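Local coordinates for protein hydroquinone dioxygenase small subunit (Pseudomonas sp., PDB 4ZXA) that forms the small subunit of a two-subunit, cupin-type hydroquinone 1,2-dioxygenase, an enzyme that probably opens the ring of hydroquinone with dioxygen, at residues 136-141 and 148-153. Residues are numbered along the deposited sequence; the frame is centred on the assembly and turned at random.
Sequences SAYRFE and ILQQTI
Ile148 sets the end of its side chain over the ring of Phe140: Ile148 CD1 stands above the middle of one face, 3.7 Å from the ring centroid. It lies only 8° off the ring normal, a CH-pi contact. The two side chains arrive from opposite directions. With CG1 anti to the carbonyl carbon and CD1 extended beyond it, the isoleucine presents a single methyl as its tip, while the flat phenylalanine offers a broad apolar surface to receive it.

Gln150, two residues along the same strand, meets the same ring differently. Its OE1 lies near the ring plane, at the edge, 3.9 Å from Phe140 CZ. The amide is turned 77° from the ring. There the oxygen faces the weakly positive rim of C-H groups rather than the pi cloud. At the other end of the amide, Gln150 NE2 donates to Tyr138 OH over 2.9 Å. The N-H...O angle is 152°, with the acceptor tilted somewhat from the amide plane. The chain bends at chi2, and the amide ends with OE1 at the phenylalanine rim and NE2 at the tyrosine hydroxyl; glutamine suits the site because its amide has an acceptor and a donor side by side. Tyrosine suits its place because its rigid ring carries a hydroxyl out into the buried interior, where it is also hydrogen-bonded to OE1 of Glu81, its strongest polar partner; OE2 of that carboxylate bonds Thr152 OG1 and, weakly, Gln150 NE2.

Segments 136-141 and 148-153 run roughly antiparallel, with their axes 11.7 Å apart at closest approach, so side chains alone bridge the two facing sheets of the cupin beta-sandwich. Strand 136-142 lies between strands 71-76 and 89-97; strand 145-153 lies between 81-87 and 61-69.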
loop_
_atom_site.group_PDB
_atom_site.type_symbol
_atom_site.label_atom_id
_atom_site.label_comp_id
_atom_site.label_asym_id
_atom_site.label_seq_id
_atom_site.Cartn_x
_atom_site.Cartn_y
_atom_site.Cartn_z
ATOM N N SER A 136 27.878 -13.959 41.032
ATOM C CA SER A 136 27.927 -12.808 41.902
ATOM C C SER A 136 26.653 -12.846 42.711
ATOM O O SER A 136 25.706 -13.546 42.351
ATOM C CB SER A 136 28.005 -11.526 41.094
ATOM O OG SER A 136 26.730 -11.208 40.576
ATOM N N ALA A 137 26.642 -12.138 43.832
ATOM C CA ALA A 137 25.393 -11.910 44.540
ATOM C C ALA A 137 25.034 -10.457 44.289
ATOM O O ALA A 137 25.921 -9.604 44.166
ATOM C CB ALA A 137 25.548 -12.186 46.019
ATOM N N TYR A 138 23.745 -10.170 44.180
ATOM C CA TYR A 138 23.334 -8.805 43.893
ATOM C C TYR A 138 22.101 -8.444 44.698
ATOM O O TYR A 138 21.261 -9.298 44.972
ATOM C CB TYR A 138 23.114 -8.608 42.384
ATOM C CG TYR A 138 22.078 -9.522 41.785
ATOM C CD1 TYR A 138 22.428 -10.770 41.300
ATOM C CD2 TYR A 138 20.745 -9.135 41.707
ATOM C CE1 TYR A 138 21.476 -11.618 40.746
ATOM C CE2 TYR A 138 19.779 -9.971 41.150
ATOM C CZ TYR A 138 20.145 -11.216 40.668
ATOM O OH TYR A 138 19.193 -12.069 40.121
ATOM N N ARG A 139 22.007 -7.177 45.090
ATOM C CA ARG A 139 20.924 -6.710 45.956
ATOM C C ARG A 139 20.365 -5.384 45.442
ATOM O O ARG A 139 21.118 -4.519 44.991
ATOM C CB ARG A 139 21.437 -6.558 47.395
ATOM C CG ARG A 139 20.355 -6.317 48.450
ATOM C CD ARG A 139 20.873 -6.568 49.864
ATOM N NE ARG A 139 21.912 -5.613 50.255
ATOM C CZ ARG A 139 22.356 -5.459 51.505
ATOM N NH1 ARG A 139 21.855 -6.199 52.492
ATOM N NH2 ARG A 139 23.302 -4.565 51.774
ATOM N N PHE A 140 19.043 -5.249 45.499
ATOM C CA PHE A 140 18.339 -4.066 45.009
ATOM C C PHE A 140 17.958 -3.097 46.143
ATOM O O PHE A 140 17.393 -3.511 47.164
ATOM C CB PHE A 140 17.059 -4.494 44.287
ATOM C CG PHE A 140 17.290 -5.289 43.019
ATOM C CD1 PHE A 140 18.164 -4.842 42.042
ATOM C CD2 PHE A 140 16.611 -6.479 42.800
ATOM C CE1 PHE A 140 18.356 -5.569 40.878
ATOM C CE2 PHE A 140 16.803 -7.212 41.640
ATOM C CZ PHE A 140 17.673 -6.759 40.682
ATOM N N GLU A 141 18.254 -1.811 45.943
ATOM C CA GLU A 141 17.897 -0.736 46.876
ATOM C C GLU A 141 16.972 0.279 46.216
ATOM O O GLU A 141 17.340 0.881 45.212
ATOM C CB GLU A 141 19.146 0.036 47.295
ATOM C CG GLU A 141 20.150 -0.747 48.095
ATOM C CD GLU A 141 19.637 -1.093 49.473
ATOM O OE1 GLU A 141 18.513 -0.648 49.828
ATOM O OE2 GLU A 141 20.362 -1.819 50.189
ATOM N N ILE A 148 11.267 -3.105 38.083
ATOM C CA ILE A 148 12.429 -3.769 37.483
ATOM C C ILE A 148 11.997 -4.927 36.579
ATOM O O ILE A 148 11.225 -5.801 37.006
ATOM C CB ILE A 148 13.370 -4.384 38.540
ATOM C CG1 ILE A 148 13.826 -3.347 39.571
ATOM C CG2 ILE A 148 14.565 -5.040 37.866
ATOM C CD1 ILE A 148 14.689 -3.937 40.695
ATOM N N LEU A 149 12.493 -4.934 35.340
ATOM C CA LEU A 149 12.313 -6.072 34.448
ATOM C C LEU A 149 13.557 -6.928 34.510
ATOM O O LEU A 149 14.675 -6.442 34.271
ATOM C CB LEU A 149 12.103 -5.621 33.004
ATOM C CG LEU A 149 10.686 -5.375 32.504
ATOM C CD1 LEU A 149 10.729 -4.786 31.107
ATOM C CD2 LEU A 149 9.903 -6.648 32.486
ATOM N N GLN A 150 13.370 -8.201 34.823
ATOM C CA GLN A 150 14.496 -9.114 34.892
ATOM C C GLN A 150 14.399 -10.207 33.824
ATOM O O GLN A 150 13.389 -10.912 33.730
ATOM C CB GLN A 150 14.600 -9.734 36.292
ATOM C CG GLN A 150 15.723 -10.746 36.431
ATOM C CD GLN A 150 16.403 -10.706 37.800
ATOM O OE1 GLN A 150 16.308 -9.712 38.532
ATOM N NE2 GLN A 150 17.106 -11.788 38.142
ATOM N N GLN A 151 15.461 -10.327 33.031
ATOM C CA GLN A 151 15.616 -11.410 32.067
ATOM C C GLN A 151 16.410 -12.564 32.680
ATOM O O GLN A 151 17.578 -12.408 33.041
ATOM C CB GLN A 151 16.331 -10.895 30.824
ATOM C CG GLN A 151 16.674 -11.970 29.809
ATOM C CD GLN A 151 17.631 -11.436 28.768
ATOM O OE1 GLN A 151 18.286 -10.416 28.997
ATOM N NE2 GLN A 151 17.720 -12.107 27.619
ATOM N N THR A 152 15.782 -13.726 32.791
ATOM C CA THR A 152 16.432 -14.837 33.474
ATOM C C THR A 152 15.789 -16.178 33.113
ATOM O O THR A 152 15.156 -16.298 32.062
ATOM C CB THR A 152 16.448 -14.615 35.021
ATOM O OG1 THR A 152 17.267 -15.612 35.648
ATOM C CG2 THR A 152 15.032 -14.659 35.604
ATOM N N ILE A 153 15.940 -17.177 33.985
ATOM C CA ILE A 153 15.378 -18.501 33.748
ATOM C C ILE A 153 14.474 -18.911 34.902
ATOM O O ILE A 153 14.797 -18.660 36.052
ATOM C CB ILE A 153 16.508 -19.534 33.567
ATOM C CG1 ILE A 153 17.395 -19.119 32.384
ATOM C CG2 ILE A 153 15.947 -20.953 33.412
ATOM C CD1 ILE A 153 18.567 -20.052 32.113
#